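Local coordinates for protein dihydrocoumarin hydrolase, AncDHCH1 (Pseudomonas sp., PDB 6C2C) that probably hydrolyses the lactone dihydrocoumarin with a two-zinc site of the metallo-beta-lactamase fold, as a reconstructed ancestor of methyl-parathion hydrolase, at residues A[122-127]-A[271-276]; A[32-37]-A[85-90]; A[188-193]-A[198-203]; A[72-75]-A[80-83]. One frame throughout, in Å; residues are numbered along the deposited sequence. Where two conformers were deposited one is given.

Interaction 1 (A[122-127]-A[271-276]); sequences PDHVGG and AAHLSF. With ZN (zinc ion), chain C.
Asp123, His124 and His273 meet through a shared zinc ion, a metal-mediated contact at the centre of the chain between helix 122-125 and the loop that follows strand 268-270. This is one half of the two-zinc site of the metallo-beta-lactamase fold, with Asp123 and His124 supplied by its HxHxDH motif; Asp226 completes the ligand set and also binds the second zinc. Imidazole and carboxylate suit the place because each offers a lone pair to the metal: His124 NE2 lies 2.1 Å and His273 NE2 2.2 Å from the zinc, while Asp123 OD2 binds at 2.3 Å. The two imidazoles arrive from opposite directions with their planes 82° apart. The carboxylate of Asp123, in contrast, is nearly coplanar with the ring of His273, and its OD2 sits at that ring's edge, 3.0 Å from CE1. Second-shell acceptors fix the ring rotations: ND1 of His124 is hydrogen-bonded to Asp84 OD2 and ND1 of His273 to the backbone oxygen of Ser68. The small methyl of Ala272 lies at the edge of the His124 ring, 3.4 Å from its CE1, and over the centre of one face of the His273 ring. A zinc-bound water donates a hydrogen bond to Asp123 OD1, 2.6 Å away.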
loop_
_atom_site.group_PDB
_atom_site.type_symbol
_atom_site.label_atom_id
_atom_site.label_comp_id
_atom_site.label_asym_id
_atom_site.label_seq_id
_atom_site.Cartn_x
_atom_site.Cartn_y
_atom_site.Cartn_z
ATOM N N PRO A 122 -7.989 4.212 -5.144
ATOM C CA PRO A 122 -7.466 5.578 -5.252
ATOM C C PRO A 122 -6.236 5.833 -4.436
ATOM O O PRO A 122 -5.408 6.629 -4.861
ATOM C CB PRO A 122 -8.616 6.445 -4.730
ATOM C CG PRO A 122 -9.416 5.518 -3.935
ATOM C CD PRO A 122 -9.381 4.208 -4.688
ATOM N N ASP A 123 -6.098 5.175 -3.306
ATOM C CA ASP A 123 -4.955 5.351 -2.418
ATOM C C ASP A 123 -3.763 4.557 -2.876
ATOM O O ASP A 123 -2.736 4.574 -2.201
ATOM C CB ASP A 123 -5.319 4.948 -0.990
ATOM C CG ASP A 123 -5.930 3.500 -0.880
ATOM O OD1 ASP A 123 -6.790 3.049 -1.632
ATOM O OD2 ASP A 123 -5.516 2.817 0.022
ATOM N N HIS A 124 -3.826 3.962 -4.068
ATOM C CA HIS A 124 -2.640 3.335 -4.666
ATOM C C HIS A 124 -2.245 3.907 -6.004
ATOM O O HIS A 124 -1.040 3.885 -6.348
ATOM C CB HIS A 124 -2.851 1.816 -4.803
ATOM C CG HIS A 124 -3.189 1.201 -3.457
ATOM N ND1 HIS A 124 -2.278 0.524 -2.675
ATOM C CD2 HIS A 124 -4.326 1.298 -2.724
ATOM C CE1 HIS A 124 -2.844 0.207 -1.516
ATOM N NE2 HIS A 124 -4.092 0.687 -1.525
ATOM N N VAL A 125 -3.188 4.470 -6.757
ATOM C CA VAL A 125 -2.877 5.057 -8.056
ATOM C C VAL A 125 -2.925 6.577 -8.075
ATOM O O VAL A 125 -2.463 7.160 -9.066
ATOM C CB VAL A 125 -3.816 4.511 -9.167
ATOM C CG1 VAL A 125 -3.597 3.023 -9.352
ATOM C CG2 VAL A 125 -5.334 4.823 -8.914
ATOM N N GLY A 126 -3.511 7.255 -7.058
ATOM C CA GLY A 126 -3.680 8.710 -7.135
ATOM C C GLY A 126 -2.360 9.434 -7.306
ATOM O O GLY A 126 -2.265 10.425 -8.063
ATOM N N GLY A 127 -1.304 8.889 -6.685
ATOM C CA GLY A 127 0.013 9.499 -6.805
ATOM C C GLY A 127 0.588 9.493 -8.210
ATOM O O GLY A 127 1.552 10.237 -8.467
ATOM N N ALA A 271 3.130 -4.262 3.710
ATOM C CA ALA A 271 1.720 -4.132 3.373
ATOM C C ALA A 271 1.263 -2.672 3.480
ATOM O O ALA A 271 1.619 -1.965 4.427
ATOM C CB ALA A 271 0.910 -5.013 4.310
ATOM N N ALA A 272 0.432 -2.236 2.496
ATOM C CA ALA A 272 0.017 -0.833 2.318
ATOM C C ALA A 272 -0.688 -0.232 3.533
ATOM O O ALA A 272 -0.569 0.987 3.752
ATOM C CB ALA A 272 -0.934 -0.708 1.114
ATOM N N HIS A 273 -1.378 -1.065 4.357
ATOM C CA HIS A 273 -2.182 -0.519 5.459
ATOM C C HIS A 273 -1.778 -1.089 6.809
ATOM O O HIS A 273 -2.542 -0.995 7.775
ATOM C CB HIS A 273 -3.704 -0.717 5.200
ATOM C CG HIS A 273 -4.136 -0.004 3.934
ATOM N ND1 HIS A 273 -3.802 1.306 3.661
ATOM C CD2 HIS A 273 -4.795 -0.462 2.857
ATOM C CE1 HIS A 273 -4.263 1.643 2.458
ATOM N NE2 HIS A 273 -4.865 0.594 1.958
ATOM N N LEU A 274 -0.566 -1.629 6.924
ATOM C CA LEU A 274 0.025 -1.893 8.241
ATOM C C LEU A 274 0.747 -0.607 8.680
ATOM O O LEU A 274 1.269 0.148 7.849
ATOM C CB LEU A 274 1.040 -3.039 8.159
ATOM C CG LEU A 274 0.388 -4.386 7.865
ATOM C CD1 LEU A 274 1.419 -5.472 7.862
ATOM C CD2 LEU A 274 -0.703 -4.667 8.952
ATOM N N SER A 275 0.720 -0.350 9.988
ATOM C CA SER A 275 1.301 0.874 10.532
ATOM C C SER A 275 2.702 1.126 9.963
ATOM O O SER A 275 3.567 0.248 10.025
ATOM C CB SER A 275 1.344 0.700 12.064
ATOM O OG SER A 275 1.938 1.798 12.753
ATOM N N PHE A 276 2.900 2.317 9.416
ATOM C CA PHE A 276 4.128 2.645 8.709
ATOM C C PHE A 276 5.354 2.291 9.554
ATOM O O PHE A 276 5.406 2.652 10.744
ATOM C CB PHE A 276 4.141 4.144 8.364
ATOM C CG PHE A 276 5.366 4.540 7.585
ATOM C CD1 PHE A 276 5.473 4.250 6.217
ATOM C CD2 PHE A 276 6.481 5.131 8.252
ATOM C CE1 PHE A 276 6.628 4.544 5.499
ATOM C CE2 PHE A 276 7.635 5.475 7.502
ATOM C CZ PHE A 276 7.711 5.143 6.139
HETATM ZN ZN ZN C . -5.611 0.503 -0.085
HETATM O O HOH W 1 -7.188 0.564 -1.071
#

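Interaction 2 (A[32-37]-A[85-90]); sequences LSDGTV and TGAAGL
Asp34 reaches from strand 27-39 to the backbone of the loop at Gly86 and Ala87, and nearly all of the close packing is made by its carboxylate. OD2 accepts the N-H of Ala87 at 2.8 Å, in a fairly straight bond (163° at the hydrogen) whose donor stands above the carboxylate plane. The same oxygen is 3.4 Å from Gly86 CA. Glycine suits this position twice over: its phi is positive, and the Asp34 carboxylate lies close against its CA, in the space a side chain would need. With CG anti to the backbone N (chi1 -165°), Asp34 extends across to the loop. The loop lies directly after strand 80-83 of the metallo-beta-lactamase fold, and its Thr85 OG1 is hydrogen-bonded to the backbone oxygen of His124, a zinc ligand. On the other oxygen of Asp34 the fit is looser and a water fills in: it donates to OD1 at 2.6 Å and to Thr85 O at 2.9 Å, and accepts from Ala88 N at 3.0 Å. Both oxygens have further donors, the backbone N-H of Gly96 for OD2 and of Leu98 for OD1, and so many donors would probably favour the charged carboxylate. Farther out, the loop turns away through a type II' turn, Ala87 to Leu90, closed by Leu90 N and Ala87 O at 2.8 Å; Gly89 and Leu90 reach the solvent there without touching the strand.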
loop_
_atom_site.group_PDB
_atom_site.type_symbol
_atom_site.label_atom_id
_atom_site.label_comp_id
_atom_site.label_asym_id
_atom_site.label_seq_id
_atom_site.Cartn_x
_atom_site.Cartn_y
_atom_site.Cartn_z
ATOM N N LEU A 32 7.724 4.305 1.806
ATOM C CA LEU A 32 7.286 5.672 1.680
ATOM C C LEU A 32 5.896 5.812 2.271
ATOM O O LEU A 32 4.981 5.061 1.921
ATOM C CB LEU A 32 7.297 6.093 0.209
ATOM C CG LEU A 32 8.670 6.096 -0.494
ATOM C CD1 LEU A 32 8.469 6.313 -1.986
ATOM C CD2 LEU A 32 9.525 7.238 0.049
ATOM N N SER A 33 5.713 6.795 3.130
ATOM C CA SER A 33 4.389 7.040 3.677
ATOM C C SER A 33 3.622 8.039 2.812
ATOM O O SER A 33 4.163 9.097 2.436
ATOM C CB SER A 33 4.543 7.608 5.082
ATOM O OG SER A 33 3.277 7.991 5.612
ATOM N N ASP A 34 2.364 7.726 2.511
ATOM C CA ASP A 34 1.532 8.716 1.893
ATOM C C ASP A 34 0.761 9.554 2.906
ATOM O O ASP A 34 -0.017 10.428 2.480
ATOM C CB ASP A 34 0.525 8.051 0.930
ATOM C CG ASP A 34 -0.116 9.057 -0.019
ATOM O OD1 ASP A 34 0.638 9.840 -0.661
ATOM O OD2 ASP A 34 -1.355 9.030 -0.154
ATOM N N GLY A 35 0.967 9.299 4.182
ATOM C CA GLY A 35 0.128 9.865 5.229
ATOM C C GLY A 35 -0.670 8.760 5.895
ATOM O O GLY A 35 -0.487 7.560 5.636
ATOM N N THR A 36 -1.627 9.191 6.724
ATOM C CA THR A 36 -2.608 8.309 7.328
ATOM C C THR A 36 -3.993 8.869 7.076
ATOM O O THR A 36 -4.142 10.064 6.780
ATOM C CB THR A 36 -2.418 8.249 8.838
ATOM O OG1 THR A 36 -2.600 9.569 9.410
ATOM C CG2 THR A 36 -1.065 7.693 9.204
ATOM N N VAL A 37 -5.005 8.013 7.300
ATOM C CA VAL A 37 -6.409 8.443 7.210
ATOM C C VAL A 37 -7.236 7.611 8.190
ATOM O O VAL A 37 -6.996 6.415 8.359
ATOM C CB VAL A 37 -6.932 8.306 5.772
ATOM C CG1 VAL A 37 -6.970 6.824 5.349
ATOM C CG2 VAL A 37 -8.313 8.953 5.686
ATOM N N THR A 85 1.571 4.189 -5.180
ATOM C CA THR A 85 1.888 5.617 -5.224
ATOM C C THR A 85 1.083 6.521 -4.333
ATOM O O THR A 85 1.154 7.673 -4.441
ATOM C CB THR A 85 1.711 6.207 -6.653
ATOM O OG1 THR A 85 0.338 6.205 -7.011
ATOM C CG2 THR A 85 2.496 5.451 -7.744
ATOM N N GLY A 86 0.389 5.933 -3.398
ATOM C CA GLY A 86 -0.463 6.774 -2.573
ATOM C C GLY A 86 -1.641 7.361 -3.341
ATOM O O GLY A 86 -1.995 6.961 -4.451
ATOM N N ALA A 87 -2.298 8.323 -2.666
ATOM C CA ALA A 87 -3.618 8.834 -3.049
ATOM C C ALA A 87 -3.631 10.182 -3.741
ATOM O O ALA A 87 -4.704 10.581 -4.245
ATOM C CB ALA A 87 -4.494 8.993 -1.819
ATOM N N ALA A 88 -2.527 10.923 -3.702
ATOM C CA ALA A 88 -2.550 12.273 -4.244
ATOM C C ALA A 88 -3.665 12.914 -3.418
ATOM O O ALA A 88 -3.710 12.737 -2.198
ATOM C CB ALA A 88 -2.909 12.258 -5.717
ATOM N N GLY A 89 -4.559 13.664 -4.052
ATOM C CA GLY A 89 -5.697 14.218 -3.322
ATOM C C GLY A 89 -7.023 13.489 -3.504
ATOM O O GLY A 89 -8.089 14.060 -3.252
ATOM N N LEU A 90 -6.996 12.214 -3.859
ATOM C CA LEU A 90 -8.240 11.512 -4.151
ATOM C C LEU A 90 -8.982 11.064 -2.910
ATOM O O LEU A 90 -10.159 10.664 -3.005
ATOM C CB LEU A 90 -7.963 10.256 -5.037
ATOM C CG LEU A 90 -7.378 10.551 -6.426
ATOM C CD1 LEU A 90 -7.168 9.258 -7.202
ATOM C CD2 LEU A 90 -8.308 11.560 -7.162
HETATM O O HOH W 2 0.309 10.177 -3.250
#

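Interaction 3 (A[188-193]-A[198-203]); sequences SGNTDL and KALASH
Thr191 and Ala199 form an antiparallel, hydrogen-bonded pair of this surface hairpin, in which each residue gives and takes one backbone bond. Thr191 N reaches Ala199 O at 3.0 Å, and Ala199 N reaches Thr191 O at 2.8 Å. One position beyond the last bridge, the side chain of Asn190 takes over the backbone's role: its OD1 accepts the N-H of Ala201 at 3.0 Å, nearly along the C=O axis. Asparagine suits the spot because its amide oxygen can imitate a peptide carbonyl; CG lies beside the backbone N (chi1 -61°), which swings the amide over to the partner strand. A water lies within hydrogen-bonding reach of both this OD1 and Ala201 O.

On the face carrying Thr191 and Ala199, Leu193 lays CD1 against Ala199 CB at 4.0 Å, and the small methyl of Ala199 leaves space for Phe187 and Tyr212 to pack there too. The opposite face has Asp192 and Lys198 side by side, pointing the same way. The extended Lys198 runs its methylenes past Asp192 OD1, its CE 3.6 Å and its NZ 4.8 Å from that oxygen.

Further out, Thr191 OG1 donates to Gly189 O at 2.7 Å, holding the bend that leads into the strand. Gly189, whose positive phi favours glycine, is tied through its N-H to Asp144, and strand 197-201 is hydrogen-bonded along its other edge to strand 210-216. With the lysine and aspartate charges apart, their attraction is probably weak and screened by solvent, so this edge of the sheet probably relies more on the backbone bonds, the Asn190 amide and the Leu193-Ala199 packing.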
loop_
_atom_site.group_PDB
_atom_site.type_symbol
_atom_site.label_atom_id
_atom_site.label_comp_id
_atom_site.label_asym_id
_atom_site.label_seq_id
_atom_site.Cartn_x
_atom_site.Cartn_y
_atom_site.Cartn_z
ATOM N N SER A 188 -0.539 -10.302 -17.114
ATOM C CA SER A 188 -1.636 -11.212 -16.802
ATOM C C SER A 188 -1.142 -12.237 -15.796
ATOM O O SER A 188 -0.389 -13.144 -16.142
ATOM C CB SER A 188 -2.164 -11.907 -18.074
ATOM O OG SER A 188 -2.885 -10.993 -18.842
ATOM N N GLY A 189 -1.568 -12.077 -14.541
ATOM C CA GLY A 189 -1.211 -13.016 -13.501
ATOM C C GLY A 189 0.306 -13.072 -13.268
ATOM O O GLY A 189 1.052 -12.098 -13.485
ATOM N N ASN A 190 0.784 -14.255 -12.856
ATOM C CA ASN A 190 2.178 -14.392 -12.398
ATOM C C ASN A 190 3.136 -14.033 -13.521
ATOM O O ASN A 190 3.112 -14.669 -14.577
ATOM C CB ASN A 190 2.484 -15.829 -11.953
ATOM C CG ASN A 190 1.638 -16.285 -10.807
ATOM O OD1 ASN A 190 1.164 -15.488 -10.008
ATOM N ND2 ASN A 190 1.478 -17.637 -10.692
ATOM N N THR A 191 4.016 -13.051 -13.279
ATOM C CA THR A 191 4.841 -12.476 -14.342
ATOM C C THR A 191 6.192 -12.031 -13.798
ATOM O O THR A 191 6.237 -11.318 -12.788
ATOM C CB THR A 191 4.106 -11.276 -14.989
ATOM O OG1 THR A 191 2.832 -11.738 -15.505
ATOM C CG2 THR A 191 4.932 -10.712 -16.174
ATOM N N ASP A 192 7.264 -12.294 -14.537
ATOM C CA ASP A 192 8.572 -11.773 -14.159
ATOM C C ASP A 192 8.507 -10.328 -14.671
ATOM O O ASP A 192 8.074 -10.101 -15.801
ATOM C CB ASP A 192 9.690 -12.543 -14.854
ATOM C CG ASP A 192 9.896 -13.926 -14.269
ATOM O OD1 ASP A 192 9.221 -14.258 -13.271
ATOM O OD2 ASP A 192 10.734 -14.682 -14.805
ATOM N N LEU A 193 8.925 -9.352 -13.867
ATOM C CA LEU A 193 8.819 -7.965 -14.273
ATOM C C LEU A 193 10.180 -7.379 -14.614
ATOM O O LEU A 193 10.398 -6.900 -15.744
ATOM C CB LEU A 193 8.134 -7.117 -13.174
ATOM C CG LEU A 193 6.703 -7.621 -12.919
ATOM C CD1 LEU A 193 6.098 -6.823 -11.733
ATOM C CD2 LEU A 193 5.832 -7.409 -14.154
ATOM N N LYS A 198 8.896 -9.894 -9.167
ATOM C CA LYS A 198 7.858 -10.631 -9.884
ATOM C C LYS A 198 6.495 -10.224 -9.369
ATOM O O LYS A 198 6.332 -9.813 -8.210
ATOM C CB LYS A 198 7.963 -12.158 -9.694
ATOM C CG LYS A 198 9.350 -12.738 -9.941
ATOM C CD LYS A 198 9.347 -14.237 -9.651
ATOM C CE LYS A 198 10.730 -14.805 -10.053
ATOM N NZ LYS A 198 11.127 -16.025 -9.260
ATOM N N ALA A 199 5.542 -10.257 -10.299
ATOM C CA ALA A 199 4.135 -10.149 -9.974
ATOM C C ALA A 199 3.600 -11.520 -9.616
ATOM O O ALA A 199 3.885 -12.511 -10.313
ATOM C CB ALA A 199 3.355 -9.649 -11.184
ATOM N N LEU A 200 2.884 -11.584 -8.509
ATOM C CA LEU A 200 2.263 -12.789 -8.021
ATOM C C LEU A 200 0.743 -12.499 -7.855
ATOM O O LEU A 200 0.348 -11.714 -7.082
ATOM C CB LEU A 200 2.897 -13.226 -6.706
ATOM C CG LEU A 200 2.270 -14.439 -6.051
ATOM C CD1 LEU A 200 2.826 -15.655 -6.770
ATOM C CD2 LEU A 200 2.607 -14.506 -4.590
ATOM N N ALA A 201 -0.080 -13.163 -8.643
ATOM C CA ALA A 201 -1.504 -12.901 -8.528
ATOM C C ALA A 201 -2.043 -13.179 -7.133
ATOM O O ALA A 201 -1.704 -14.147 -6.550
ATOM C CB ALA A 201 -2.264 -13.733 -9.532
ATOM N N SER A 202 -2.853 -12.256 -6.624
ATOM C CA SER A 202 -3.468 -12.363 -5.305
ATOM C C SER A 202 -4.816 -11.674 -5.428
ATOM O O SER A 202 -5.133 -10.738 -4.695
ATOM C CB SER A 202 -2.608 -11.674 -4.247
ATOM O OG SER A 202 -2.377 -10.317 -4.582
ATOM N N HIS A 203 -5.600 -12.166 -6.379
ATOM C CA HIS A 203 -6.887 -11.631 -6.708
ATOM C C HIS A 203 -7.971 -11.814 -5.669
ATOM O O HIS A 203 -8.046 -12.820 -5.101
ATOM C CB HIS A 203 -7.362 -12.221 -8.033
ATOM C CG HIS A 203 -6.385 -12.063 -9.153
ATOM N ND1 HIS A 203 -6.480 -12.731 -10.346
ATOM C CD2 HIS A 203 -5.311 -11.262 -9.265
ATOM C CE1 HIS A 203 -5.484 -12.353 -11.128
ATOM N NE2 HIS A 203 -4.767 -11.456 -10.497
HETATM O O HOH W 3 -0.468 -16.330 -7.747
#

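Interaction 4 (A[72-75]-A[80-83]); sequences YLVN and LVLV
Segments 72-75, the end of strand 65-75, and 80-83 run antiparallel, their axes 4.6 Å apart at closest approach and their directions 162° from each other. Four backbone bonds join them in two reciprocal pairs: Tyr72 with Val83 and Val74 with Val81. Both Val83 N to Tyr72 O and Val74 N to Val81 O measure 2.7 Å.

Side chains alternate between the faces. On one, Leu80 CD1 nestles between Leu73 and Asn75, 3.8 Å from Leu73 CG and 3.7 Å from Asn75 CB. All three side chains leave the backbone with CG anti to N; Leu80 thereby meets its direct non-hydrogen-bonded partner Asn75 and, diagonally, Leu73. Leu73 CD1 also rests on Leu82 CB. On the other face, beta-branched valines suit extended backbone: in one of the two conformers of Val81, its CG2 packs on Val74 CB at 3.6 Å. Tyr72 sends its ring away from Val83, and its hydroxyl is hydrogen-bonded to Pro277 O. Beside the connecting turn, Asn75 OD1 accepts from Gly77 N.

Flanked by strands 27-39 and 114-116, this largely apolar hairpin is part of the first sheet of the metallo-beta-lactamase αββα sandwich, with Val74 and Val83 facing strand 210-216 of the second.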
loop_
_atom_site.group_PDB
_atom_site.type_symbol
_atom_site.label_atom_id
_atom_site.label_comp_id
_atom_site.label_asym_id
_atom_site.label_seq_id
_atom_site.Cartn_x
_atom_site.Cartn_y
_atom_site.Cartn_z
ATOM N N TYR A 72 6.272 1.392 -1.672
ATOM C CA TYR A 72 7.617 0.843 -1.458
ATOM C C TYR A 72 8.503 1.083 -2.683
ATOM O O TYR A 72 8.189 0.581 -3.776
ATOM C CB TYR A 72 7.539 -0.670 -1.108
ATOM C CG TYR A 72 6.749 -0.848 0.163
ATOM C CD1 TYR A 72 7.414 -0.795 1.372
ATOM C CD2 TYR A 72 5.380 -1.044 0.160
ATOM C CE1 TYR A 72 6.706 -0.890 2.572
ATOM C CE2 TYR A 72 4.652 -1.168 1.340
ATOM C CZ TYR A 72 5.308 -1.038 2.540
ATOM O OH TYR A 72 4.571 -1.117 3.716
ATOM N N LEU A 73 9.617 1.817 -2.492
ATOM C CA LEU A 73 10.573 2.093 -3.566
ATOM C C LEU A 73 11.643 1.023 -3.488
ATOM O O LEU A 73 12.113 0.682 -2.385
ATOM C CB LEU A 73 11.196 3.475 -3.339
ATOM C CG LEU A 73 12.047 4.042 -4.414
ATOM C CD1 LEU A 73 11.207 4.455 -5.626
ATOM C CD2 LEU A 73 12.762 5.273 -3.842
ATOM N N VAL A 74 12.078 0.504 -4.649
ATOM C CA VAL A 74 13.137 -0.512 -4.685
ATOM C C VAL A 74 14.190 -0.100 -5.713
ATOM O O VAL A 74 13.888 0.059 -6.913
ATOM C CB VAL A 74 12.596 -1.913 -5.039
ATOM C CG1 VAL A 74 13.728 -2.926 -4.913
ATOM C CG2 VAL A 74 11.426 -2.325 -4.114
ATOM N N ASN A 75 15.417 0.063 -5.259
ATOM C CA ASN A 75 16.526 0.408 -6.146
ATOM C C ASN A 75 17.331 -0.880 -6.289
ATOM O O ASN A 75 18.013 -1.295 -5.328
ATOM C CB ASN A 75 17.332 1.556 -5.564
ATOM C CG ASN A 75 18.424 2.033 -6.526
ATOM O OD1 ASN A 75 18.994 1.211 -7.259
ATOM N ND2 ASN A 75 18.801 3.310 -6.427
ATOM N N LEU A 80 15.126 1.647 -10.893
ATOM C CA LEU A 80 14.423 2.217 -9.737
ATOM C C LEU A 80 12.929 1.970 -9.946
ATOM O O LEU A 80 12.334 2.476 -10.904
ATOM C CB LEU A 80 14.700 3.709 -9.595
ATOM C CG LEU A 80 14.139 4.360 -8.330
ATOM C CD1 LEU A 80 14.760 3.780 -7.005
ATOM C CD2 LEU A 80 14.337 5.901 -8.382
ATOM N N VAL A 81 12.313 1.200 -9.043
ATOM C CA VAL A 81 10.917 0.834 -9.213
ATOM C C VAL A 81 10.143 1.211 -7.972
ATOM O O VAL A 81 10.644 1.169 -6.850
ATOM C CB VAL A 81 10.759 -0.658 -9.526
ATOM C CG1 VAL A 81 11.571 -0.991 -10.799
ATOM C CG2 VAL A 81 11.249 -1.457 -8.369
ATOM N N LEU A 82 8.925 1.642 -8.200
ATOM C CA LEU A 82 8.065 2.114 -7.115
ATOM C C LEU A 82 6.825 1.234 -7.112
ATOM O O LEU A 82 6.152 1.105 -8.156
ATOM C CB LEU A 82 7.703 3.567 -7.321
ATOM C CG LEU A 82 6.657 4.141 -6.360
ATOM C CD1 LEU A 82 7.133 4.047 -4.914
ATOM C CD2 LEU A 82 6.306 5.594 -6.712
ATOM N N VAL A 83 6.523 0.636 -5.961
ATOM C CA VAL A 83 5.320 -0.205 -5.779
ATOM C C VAL A 83 4.286 0.610 -5.007
ATOM O O VAL A 83 4.508 1.019 -3.934
ATOM C CB VAL A 83 5.611 -1.467 -4.976
ATOM C CG1 VAL A 83 4.326 -2.206 -4.705
ATOM C CG2 VAL A 83 6.543 -2.380 -5.761
#

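Overall arrangement
Along the chain interaction 4 comes within the span bridged by interaction 2, and both precede interaction 1, whose two segments in turn enclose interaction 3. Interactions 2 and 4 share the six-stranded sheet, their centres about 16 Å apart, and Leu32 packs on Leu73 and Leu82 between them. Strand 80-83 of interaction 4 runs on into the loop of interaction 2, which touches segment 122-127 through Gly86 and Gly127, just past helix 122-125; the centres of interactions 1 and 2 are about 6 Å apart. A weak hydrogen bond between Tyr72 OH and Ala271 O connects interactions 4 and 1. Interaction 3 lies at the edge of the other sheet, its centre about 19 Å from that of interaction 1. Segments from both halves of the sandwich thus meet at the zinc site.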